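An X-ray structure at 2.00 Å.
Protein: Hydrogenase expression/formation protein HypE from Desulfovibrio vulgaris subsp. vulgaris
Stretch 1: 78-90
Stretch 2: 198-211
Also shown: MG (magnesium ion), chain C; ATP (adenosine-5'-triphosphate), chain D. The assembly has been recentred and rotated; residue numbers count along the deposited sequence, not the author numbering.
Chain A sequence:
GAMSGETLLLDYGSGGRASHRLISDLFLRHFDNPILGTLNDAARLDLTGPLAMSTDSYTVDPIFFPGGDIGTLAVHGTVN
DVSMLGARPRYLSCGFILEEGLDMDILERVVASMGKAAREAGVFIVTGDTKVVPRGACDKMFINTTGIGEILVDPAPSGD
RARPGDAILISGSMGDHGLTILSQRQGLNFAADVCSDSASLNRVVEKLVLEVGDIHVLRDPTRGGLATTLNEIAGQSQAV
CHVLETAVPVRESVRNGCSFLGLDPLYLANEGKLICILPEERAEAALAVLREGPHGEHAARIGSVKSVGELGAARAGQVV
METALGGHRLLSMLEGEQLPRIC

Stretch 1, residues 78-90: TVNDVSMLGARPR
Stretch 2, residues 198-211: SASLNRVVEKLVLE

Residues 78-90 enter in a helix that begins earlier in the chain and includes residues 78-83, pass through a type I turn from S83 to G86, and leave as a strand, 87-90. Residues 198-211 approach as an extended segment, with A199 at phi/psi -161/150 and S200 at -81/131, before L201 (-112/8) takes the N-cap position of helix 202-211. The two helices run in nearly the same direction, 13° apart, with axes 9.6 Å apart at closest approach; strand 87-90 runs back against the second helix at 148°, with an axial approach of 8.5 Å. CA-CA distances set the register: N80 to L201 5.7 Å, S83 to N202 5.5 Å and G86 to V209 6.3 Å. Together the stretches bury 562 Å².

One of two polar links is the amide of N80, in the m rotamer with chi2 at -9°. Its CB points sideways, but the end of the side chain reaches the extended segment and uses both functions on the backbone there. N80 ND2 donates to A199 O at 3.0 Å, almost linearly (171°), while N80 OD1 accepts from L201 N at 2.7 Å and 150°. One side chain thus satisfies a carbonyl and an amide two residues apart, bridging the backbone just ahead of the helix. The next amide gains nothing from this: N202 N lies 4.3 Å from N80 OD1, and it is buried by the contact without a partner anywhere in the model.

N202 (p, chi2 -47°) points toward the first stretch, but its ND2 is satisfied elsewhere in the structure. Its contacts here are packing contacts, with N202 CB 3.2 Å from S83 OG and 3.8 Å from P89 CD, and N202 OD1 3.6 Å from V79 CG1. S83 OG (chi1 m) donates to V79 O of its own helix at 3.0 Å; V79 O also accepts S83 N at 3.1 Å. V79 (t) completes this end, with V79 CG1 3.5 Å from S200 OG.

One turn on, V205 (t) fills the space beside the S83-G86 turn. V205 CG1 lies 3.2 Å from S83 O, a carbonyl whose hydrogen bond comes from G86 N at 2.8 Å, and V205 CG2 meets M84 CE at 3.8 Å. M84 starts away from the second stretch, yet chi angles of -59°, -57° and 88° bring its end back. G86 has phi/psi 66/36, a positive phi that favours glycine; G86 CA is 4.0 Å from V209 CG2, and an ideal CB on G86 would stand only 3.5 Å from that methyl.

At the more open edge, R88 (t, t, m, chi4 151°) and E206 (t, t, chi3 -31°) both begin sideways and converge at their ends in a salt bridge. R88 NE donates to E206 OE1 at 3.0 Å and 175°, with OE1 near the guanidinium plane; a weak second bond joins R88 NH2 to E206 OE2 at 3.1 Å and 146°. Both carboxylate oxygens therefore receive a donor.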

ATOM      1  N   THR A  78     -10.776   2.428   0.581  1.00 49.45           N
ATOM      2  CA  THR A  78     -10.158   1.104   0.623  1.00 49.82           C
ATOM      3  C   THR A  78     -11.086   0.079   1.324  1.00 49.50           C
ATOM      4  O   THR A  78     -11.222  -1.069   0.866  1.00 48.53           O
ATOM      5  CB  THR A  78      -8.741   1.182   1.220  1.00 50.02           C
ATOM      6  OG1 THR A  78      -7.887   1.816   0.255  1.00 50.44           O
ATOM      7  CG2 THR A  78      -8.186  -0.191   1.525  1.00 49.46           C
ATOM      8  N   VAL A  79     -11.735   0.516   2.401  1.00 48.98           N
ATOM      9  CA  VAL A  79     -12.845  -0.231   3.008  1.00 49.00           C
ATOM     10  C   VAL A  79     -13.883  -0.556   1.901  1.00 49.04           C
ATOM     11  O   VAL A  79     -14.311  -1.713   1.757  1.00 48.81           O
ATOM     12  CB  VAL A  79     -13.497   0.560   4.187  1.00 49.09           C
ATOM     13  CG1 VAL A  79     -14.889  -0.005   4.562  1.00 50.42           C
ATOM     14  CG2 VAL A  79     -12.591   0.570   5.424  1.00 48.20           C
ATOM     15  N   ASN A  80     -14.254   0.453   1.099  1.00 48.68           N
ATOM     16  CA  ASN A  80     -15.214   0.250   0.014  1.00 49.10           C
ATOM     17  C   ASN A  80     -14.743  -0.739  -1.057  1.00 49.73           C
ATOM     18  O   ASN A  80     -15.505  -1.627  -1.441  1.00 50.62           O
ATOM     19  CB  ASN A  80     -15.659   1.595  -0.627  1.00 49.05           C
ATOM     20  CG  ASN A  80     -16.445   2.458   0.349  1.00 49.41           C
ATOM     21  OD1 ASN A  80     -16.808   2.002   1.440  1.00 49.53           O
ATOM     22  ND2 ASN A  80     -16.646   3.718   0.009  1.00 46.01           N
ATOM     23  N   ASP A  81     -13.510  -0.591  -1.543  1.00 49.16           N
ATOM     24  CA  ASP A  81     -13.008  -1.484  -2.587  1.00 50.01           C
ATOM     25  C   ASP A  81     -13.009  -2.964  -2.161  1.00 49.63           C
ATOM     26  O   ASP A  81     -13.408  -3.837  -2.925  1.00 48.89           O
ATOM     27  CB  ASP A  81     -11.609  -1.050  -3.065  1.00 50.09           C
ATOM     28  CG  ASP A  81     -11.645  -0.405  -4.447  1.00 52.48           C
ATOM     29  OD1 ASP A  81     -10.601   0.048  -4.971  1.00 58.80           O
ATOM     30  OD2 ASP A  81     -12.733  -0.389  -5.041  1.00 50.98           O
ATOM     31  N   VAL A  82     -12.528  -3.234  -0.952  1.00 48.66           N
ATOM     32  CA  VAL A  82     -12.605  -4.588  -0.388  1.00 48.62           C
ATOM     33  C   VAL A  82     -14.059  -5.095  -0.366  1.00 48.41           C
ATOM     34  O   VAL A  82     -14.325  -6.243  -0.749  1.00 48.75           O
ATOM     35  CB  VAL A  82     -11.979  -4.654   1.013  1.00 48.53           C
ATOM     36  CG1 VAL A  82     -12.289  -6.013   1.687  1.00 47.99           C
ATOM     37  CG2 VAL A  82     -10.451  -4.410   0.937  1.00 47.39           C
ATOM     38  N   SER A  83     -14.984  -4.234   0.066  1.00 48.28           N
ATOM     39  CA  SER A  83     -16.427  -4.550   0.100  1.00 48.54           C
ATOM     40  C   SER A  83     -17.023  -4.928  -1.253  1.00 49.16           C
ATOM     41  O   SER A  83     -17.948  -5.754  -1.316  1.00 49.03           O
ATOM     42  CB  SER A  83     -17.249  -3.401   0.716  1.00 48.14           C
ATOM     43  OG  SER A  83     -16.867  -3.153   2.077  1.00 48.21           O
ATOM     44  N   MET A  84     -16.505  -4.329  -2.330  1.00 49.59           N
ATOM     45  CA  MET A  84     -17.029  -4.598  -3.689  1.00 49.97           C
ATOM     46  C   MET A  84     -16.923  -6.063  -4.112  1.00 49.90           C
ATOM     47  O   MET A  84     -17.664  -6.502  -4.978  1.00 51.01           O
ATOM     48  CB  MET A  84     -16.358  -3.694  -4.734  1.00 49.27           C
ATOM     49  CG  MET A  84     -16.510  -2.187  -4.513  1.00 50.20           C
ATOM     50  SD  MET A  84     -18.217  -1.583  -4.399  1.00 50.15           S
ATOM     51  CE  MET A  84     -18.596  -1.753  -2.643  1.00 49.74           C
ATOM     52  N   LEU A  85     -15.998  -6.813  -3.512  1.00 50.25           N
ATOM     53  CA  LEU A  85     -15.911  -8.249  -3.759  1.00 50.28           C
ATOM     54  C   LEU A  85     -16.780  -9.063  -2.796  1.00 50.73           C
ATOM     55  O   LEU A  85     -16.551 -10.258  -2.611  1.00 50.98           O
ATOM     56  CB  LEU A  85     -14.459  -8.720  -3.674  1.00 50.35           C
ATOM     57  CG  LEU A  85     -13.964  -9.566  -4.851  1.00 50.63           C
ATOM     58  CD1 LEU A  85     -13.876  -8.713  -6.127  1.00 51.44           C
ATOM     59  CD2 LEU A  85     -12.613 -10.208  -4.528  1.00 49.75           C
ATOM     60  N   GLY A  86     -17.779  -8.424  -2.186  1.00 50.62           N
ATOM     61  CA  GLY A  86     -18.708  -9.132  -1.309  1.00 50.04           C
ATOM     62  C   GLY A  86     -17.988  -9.646  -0.081  1.00 50.08           C
ATOM     63  O   GLY A  86     -18.294 -10.733   0.416  1.00 49.95           O
ATOM     64  N   ALA A  87     -17.026  -8.859   0.403  1.00 49.97           N
ATOM     65  CA  ALA A  87     -16.206  -9.226   1.549  1.00 50.02           C
ATOM     66  C   ALA A  87     -16.405  -8.284   2.731  1.00 50.21           C
ATOM     67  O   ALA A  87     -16.864  -7.153   2.569  1.00 50.70           O
ATOM     68  CB  ALA A  87     -14.733  -9.281   1.155  1.00 49.81           C
ATOM     69  N   ARG A  88     -16.072  -8.783   3.919  1.00 50.16           N
ATOM     70  CA  ARG A  88     -16.093  -8.008   5.144  1.00 50.23           C
ATOM     71  C   ARG A  88     -14.659  -7.499   5.379  1.00 50.35           C
ATOM     72  O   ARG A  88     -13.785  -8.283   5.717  1.00 51.01           O
ATOM     73  CB  ARG A  88     -16.551  -8.918   6.308  1.00 50.33           C
ATOM     74  CG  ARG A  88     -16.557  -8.275   7.672  1.00 48.83           C
ATOM     75  CD  ARG A  88     -16.916  -9.312   8.739  1.00 51.14           C
ATOM     76  NE  ARG A  88     -18.303  -9.746   8.577  1.00 51.46           N
ATOM     77  CZ  ARG A  88     -18.761 -10.945   8.917  1.00 55.39           C
ATOM     78  NH1 ARG A  88     -17.945 -11.847   9.450  1.00 55.87           N
ATOM     79  NH2 ARG A  88     -20.044 -11.238   8.741  1.00 54.95           N
ATOM     80  N   PRO A  89     -14.411  -6.184   5.181  1.00 50.67           N
ATOM     81  CA  PRO A  89     -13.075  -5.646   5.464  1.00 50.13           C
ATOM     82  C   PRO A  89     -12.773  -5.747   6.951  1.00 50.66           C
ATOM     83  O   PRO A  89     -13.669  -5.542   7.773  1.00 50.65           O
ATOM     84  CB  PRO A  89     -13.177  -4.170   5.045  1.00 50.13           C
ATOM     85  CG  PRO A  89     -14.410  -4.086   4.187  1.00 50.35           C
ATOM     86  CD  PRO A  89     -15.335  -5.140   4.684  1.00 50.29           C
ATOM     87  N   ARG A  90     -11.529  -6.091   7.277  1.00 49.61           N
ATOM     88  CA  ARG A  90     -11.128  -6.305   8.649  1.00 49.87           C
ATOM     89  C   ARG A  90      -9.953  -5.420   9.020  1.00 49.54           C
ATOM     90  O   ARG A  90      -9.947  -4.803  10.105  1.00 48.63           O
ATOM     91  CB  ARG A  90     -10.742  -7.774   8.875  1.00 50.24           C
ATOM     92  CG  ARG A  90     -11.886  -8.773   8.670  1.00 50.95           C
ATOM     93  CD  ARG A  90     -12.946  -8.673   9.767  1.00 53.35           C
ATOM     94  NE  ARG A  90     -12.369  -8.620  11.108  1.00 53.75           N
ATOM     95  CZ  ARG A  90     -11.890  -9.676  11.768  1.00 55.78           C
ATOM     96  NH1 ARG A  90     -11.893 -10.877  11.200  1.00 56.31           N
ATOM     97  NH2 ARG A  90     -11.390  -9.536  12.996  1.00 54.01           N
ATOM     98  N   SER A 198     -17.663  11.090   0.980  1.00 50.10           N
ATOM     99  CA  SER A 198     -16.723  10.115   1.539  1.00 50.63           C
ATOM    100  C   SER A 198     -17.379   9.382   2.703  1.00 50.49           C
ATOM    101  O   SER A 198     -17.702   9.978   3.734  1.00 51.01           O
ATOM    102  CB  SER A 198     -15.428  10.795   1.979  1.00 50.47           C
ATOM    103  OG  SER A 198     -14.459   9.842   2.404  1.00 50.74           O
ATOM    104  N   ALA A 199     -17.622   8.089   2.510  1.00 50.36           N
ATOM    105  CA  ALA A 199     -18.296   7.287   3.523  1.00 49.18           C
ATOM    106  C   ALA A 199     -18.025   5.826   3.264  1.00 48.88           C
ATOM    107  O   ALA A 199     -17.869   5.398   2.125  1.00 47.44           O
ATOM    108  CB  ALA A 199     -19.840   7.557   3.524  1.00 48.90           C
ATOM    109  N   SER A 200     -18.017   5.067   4.341  1.00 47.60           N
ATOM    110  CA  SER A 200     -17.820   3.625   4.332  1.00 49.33           C
ATOM    111  C   SER A 200     -19.100   2.883   3.997  1.00 48.74           C
ATOM    112  O   SER A 200     -20.132   3.130   4.600  1.00 49.77           O
ATOM    113  CB  SER A 200     -17.335   3.184   5.744  1.00 49.19           C
ATOM    114  OG  SER A 200     -15.929   3.179   5.728  1.00 54.27           O
ATOM    115  N   LEU A 201     -19.008   1.943   3.061  1.00 49.29           N
ATOM    116  CA  LEU A 201     -20.172   1.205   2.554  1.00 48.25           C
ATOM    117  C   LEU A 201     -20.174  -0.270   2.933  1.00 47.92           C
ATOM    118  O   LEU A 201     -21.023  -1.025   2.477  1.00 47.58           O
ATOM    119  CB  LEU A 201     -20.238   1.333   1.012  1.00 48.03           C
ATOM    120  CG  LEU A 201     -20.332   2.746   0.417  1.00 46.02           C
ATOM    121  CD1 LEU A 201     -20.293   2.666  -1.116  1.00 47.73           C
ATOM    122  CD2 LEU A 201     -21.577   3.457   0.919  1.00 46.96           C
ATOM    123  N   ASN A 202     -19.240  -0.679   3.783  1.00 48.91           N
ATOM    124  CA  ASN A 202     -19.134  -2.092   4.174  1.00 49.05           C
ATOM    125  C   ASN A 202     -20.390  -2.678   4.821  1.00 48.61           C
ATOM    126  O   ASN A 202     -20.733  -3.846   4.585  1.00 48.38           O
ATOM    127  CB  ASN A 202     -17.874  -2.366   5.029  1.00 48.68           C
ATOM    128  CG  ASN A 202     -17.808  -1.516   6.285  1.00 50.62           C
ATOM    129  OD1 ASN A 202     -18.025  -0.312   6.250  1.00 52.94           O
ATOM    130  ND2 ASN A 202     -17.477  -2.142   7.399  1.00 52.47           N
ATOM    131  N   ARG A 203     -21.056  -1.883   5.658  1.00 49.12           N
ATOM    132  CA  ARG A 203     -22.256  -2.347   6.361  1.00 49.27           C
ATOM    133  C   ARG A 203     -23.449  -2.554   5.396  1.00 48.77           C
ATOM    134  O   ARG A 203     -24.147  -3.562   5.493  1.00 48.26           O
ATOM    135  CB  ARG A 203     -22.602  -1.415   7.527  1.00 48.93           C
ATOM    136  CG  ARG A 203     -21.500  -1.433   8.627  1.00 50.17           C
ATOM    137  CD  ARG A 203     -21.733  -0.412   9.722  1.00 52.50           C
ATOM    138  NE  ARG A 203     -20.506  -0.252  10.523  1.00 62.22           N
ATOM    139  CZ  ARG A 203     -20.236  -0.895  11.659  1.00 65.81           C
ATOM    140  NH1 ARG A 203     -21.113  -1.741  12.194  1.00 69.14           N
ATOM    141  NH2 ARG A 203     -19.086  -0.673  12.290  1.00 68.45           N
ATOM    142  N   VAL A 204     -23.676  -1.621   4.471  1.00 48.63           N
ATOM    143  CA  VAL A 204     -24.713  -1.836   3.432  1.00 49.74           C
ATOM    144  C   VAL A 204     -24.402  -3.084   2.594  1.00 48.83           C
ATOM    145  O   VAL A 204     -25.302  -3.865   2.312  1.00 48.63           O
ATOM    146  CB  VAL A 204     -24.901  -0.620   2.457  1.00 50.88           C
ATOM    147  CG1 VAL A 204     -26.316  -0.654   1.808  1.00 52.21           C
ATOM    148  CG2 VAL A 204     -24.778   0.659   3.201  1.00 53.77           C
ATOM    149  N   VAL A 205     -23.137  -3.247   2.186  1.00 48.53           N
ATOM    150  CA  VAL A 205     -22.716  -4.409   1.381  1.00 48.14           C
ATOM    151  C   VAL A 205     -22.925  -5.731   2.121  1.00 48.35           C
ATOM    152  O   VAL A 205     -23.435  -6.685   1.546  1.00 47.04           O
ATOM    153  CB  VAL A 205     -21.246  -4.307   0.877  1.00 49.37           C
ATOM    154  CG1 VAL A 205     -20.796  -5.611   0.209  1.00 49.81           C
ATOM    155  CG2 VAL A 205     -21.088  -3.159  -0.122  1.00 46.12           C
ATOM    156  N   GLU A 206     -22.521  -5.790   3.395  1.00 48.20           N
ATOM    157  CA  GLU A 206     -22.737  -6.994   4.184  1.00 48.44           C
ATOM    158  C   GLU A 206     -24.226  -7.408   4.176  1.00 48.26           C
ATOM    159  O   GLU A 206     -24.551  -8.575   3.904  1.00 47.73           O
ATOM    160  CB  GLU A 206     -22.170  -6.840   5.614  1.00 48.45           C
ATOM    161  CG  GLU A 206     -22.455  -8.060   6.520  1.00 49.63           C
ATOM    162  CD  GLU A 206     -21.495  -8.201   7.684  1.00 50.18           C
ATOM    163  OE1 GLU A 206     -20.320  -7.807   7.547  1.00 53.16           O
ATOM    164  OE2 GLU A 206     -21.905  -8.743   8.736  1.00 54.57           O
ATOM    165  N   LYS A 207     -25.127  -6.453   4.426  1.00 48.17           N
ATOM    166  CA  LYS A 207     -26.561  -6.757   4.445  1.00 48.57           C
ATOM    167  C   LYS A 207     -27.072  -7.158   3.063  1.00 48.60           C
ATOM    168  O   LYS A 207     -27.910  -8.048   2.957  1.00 48.64           O
ATOM    169  CB  LYS A 207     -27.401  -5.608   5.006  1.00 48.67           C
ATOM    170  CG  LYS A 207     -28.827  -6.043   5.321  1.00 48.60           C
ATOM    171  CD  LYS A 207     -29.679  -4.932   5.900  1.00 48.89           C
ATOM    172  CE  LYS A 207     -30.962  -5.517   6.485  1.00 47.92           C
ATOM    173  NZ  LYS A 207     -31.806  -4.462   7.094  1.00 48.00           N
ATOM    174  N   LEU A 208     -26.559  -6.517   2.009  1.00 48.44           N
ATOM    175  CA  LEU A 208     -26.925  -6.885   0.643  1.00 48.63           C
ATOM    176  C   LEU A 208     -26.578  -8.339   0.359  1.00 48.88           C
ATOM    177  O   LEU A 208     -27.409  -9.105  -0.119  1.00 49.01           O
ATOM    178  CB  LEU A 208     -26.198  -6.001  -0.371  1.00 47.78           C
ATOM    179  CG  LEU A 208     -26.724  -4.590  -0.637  1.00 47.42           C
ATOM    180  CD1 LEU A 208     -25.796  -3.890  -1.633  1.00 50.05           C
ATOM    181  CD2 LEU A 208     -28.181  -4.598  -1.148  1.00 47.54           C
ATOM    182  N   VAL A 209     -25.338  -8.699   0.661  1.00 48.57           N
ATOM    183  CA  VAL A 209     -24.781  -9.979   0.275  1.00 49.98           C
ATOM    184  C   VAL A 209     -25.373 -11.144   1.097  1.00 50.46           C
ATOM    185  O   VAL A 209     -25.754 -12.192   0.540  1.00 50.88           O
ATOM    186  CB  VAL A 209     -23.224  -9.863   0.272  1.00 50.16           C
ATOM    187  CG1 VAL A 209     -22.524 -11.051   0.869  1.00 52.24           C
ATOM    188  CG2 VAL A 209     -22.719  -9.492  -1.149  1.00 50.82           C
ATOM    189  N   LEU A 210     -25.532 -10.919   2.400  1.00 50.47           N
ATOM    190  CA  LEU A 210     -26.043 -11.944   3.317  1.00 50.59           C
ATOM    191  C   LEU A 210     -27.559 -12.040   3.454  1.00 50.93           C
ATOM    192  O   LEU A 210     -28.076 -13.123   3.735  1.00 50.99           O
ATOM    193  CB  LEU A 210     -25.417 -11.776   4.705  1.00 50.71           C
ATOM    194  CG  LEU A 210     -23.895 -11.848   4.760  1.00 51.11           C
ATOM    195  CD1 LEU A 210     -23.432 -11.502   6.155  1.00 52.18           C
ATOM    196  CD2 LEU A 210     -23.407 -13.226   4.344  1.00 52.43           C
ATOM    197  N   GLU A 211     -28.270 -10.927   3.289  1.00 51.13           N
ATOM    198  CA  GLU A 211     -29.720 -10.926   3.490  1.00 52.62           C
ATOM    199  C   GLU A 211     -30.535 -10.859   2.203  1.00 52.14           C
ATOM    200  O   GLU A 211     -31.582 -11.480   2.106  1.00 52.45           O
ATOM    201  CB  GLU A 211     -30.143  -9.862   4.510  1.00 52.10           C
ATOM    202  CG  GLU A 211     -29.505 -10.119   5.885  1.00 55.45           C
ATOM    203  CD  GLU A 211     -30.052  -9.250   6.998  1.00 55.27           C
ATOM    204  OE1 GLU A 211     -29.233  -8.608   7.687  1.00 59.47           O
ATOM    205  OE2 GLU A 211     -31.284  -9.209   7.182  1.00 61.22           O
TER
HETATM  206 MG    MG C 344     -13.391   0.670  -6.859  1.00 47.30          MG
HETATM  207  PG  ATP D 342      -9.911   4.192  -8.328  1.00 35.45           P
HETATM  208  O1G ATP D 342      -8.397   4.006  -8.114  1.00 33.38           O
HETATM  209  O2G ATP D 342     -10.203   5.094  -9.487  1.00 35.54           O
HETATM  210  O3G ATP D 342     -10.687   4.545  -7.067  1.00 34.28           O
HETATM  211  PB  ATP D 342     -10.387   1.319  -8.312  1.00 32.62           P
HETATM  212  O1B ATP D 342      -9.273   1.380  -7.246  1.00 33.27           O
HETATM  213  O2B ATP D 342     -11.663   0.618  -7.957  1.00 32.11           O
HETATM  214  O3B ATP D 342     -10.588   2.819  -8.837  1.00 30.93           O
HETATM  215  PA  ATP D 342      -8.470   0.967 -10.390  1.00 33.57           P
HETATM  216  O1A ATP D 342      -8.940   1.815 -11.569  1.00 33.86           O
HETATM  217  O2A ATP D 342      -7.443   1.668  -9.546  1.00 31.81           O
HETATM  218  O3A ATP D 342      -9.791   0.482  -9.551  1.00 32.57           O
HETATM  219  O5' ATP D 342      -7.976  -0.453 -10.847  1.00 32.87           O
HETATM  220  C5' ATP D 342      -8.611  -1.182 -11.906  1.00 34.10           C
HETATM  221  C4' ATP D 342      -7.973  -2.553 -11.940  1.00 31.58           C
HETATM  222  O4' ATP D 342      -6.614  -2.368 -12.384  1.00 34.10           O
HETATM  223  C3' ATP D 342      -7.901  -3.204 -10.569  1.00 31.27           C
HETATM  224  O3' ATP D 342      -8.135  -4.617 -10.731  1.00 30.21           O
HETATM  225  C2' ATP D 342      -6.457  -2.985 -10.105  1.00 31.66           C
HETATM  226  O2' ATP D 342      -6.027  -4.083  -9.298  1.00 30.01           O
HETATM  227  C1' ATP D 342      -5.678  -2.917 -11.433  1.00 29.40           C
HETATM  228  N9  ATP D 342      -4.498  -2.012 -11.385  1.00 27.43           N
HETATM  229  C8  ATP D 342      -4.493  -0.672 -11.408  1.00 26.17           C
HETATM  230  N7  ATP D 342      -3.225  -0.202 -11.367  1.00 26.25           N
HETATM  231  C5  ATP D 342      -2.427  -1.281 -11.276  1.00 26.40           C
HETATM  232  C6  ATP D 342      -0.966  -1.515 -11.182  1.00 27.01           C
HETATM  233  N6  ATP D 342      -0.125  -0.459 -11.143  1.00 28.10           N
HETATM  234  N1  ATP D 342      -0.544  -2.774 -11.127  1.00 26.47           N
HETATM  235  C2  ATP D 342      -1.356  -3.848 -11.147  1.00 27.22           C
HETATM  236  N3  ATP D 342      -2.699  -3.696 -11.245  1.00 26.52           N
HETATM  237  C4  ATP D 342      -3.254  -2.459 -11.311  1.00 24.24           C
HETATM  238  O   HOH W   1     -13.876   1.768  -9.056  1.00 34.37           O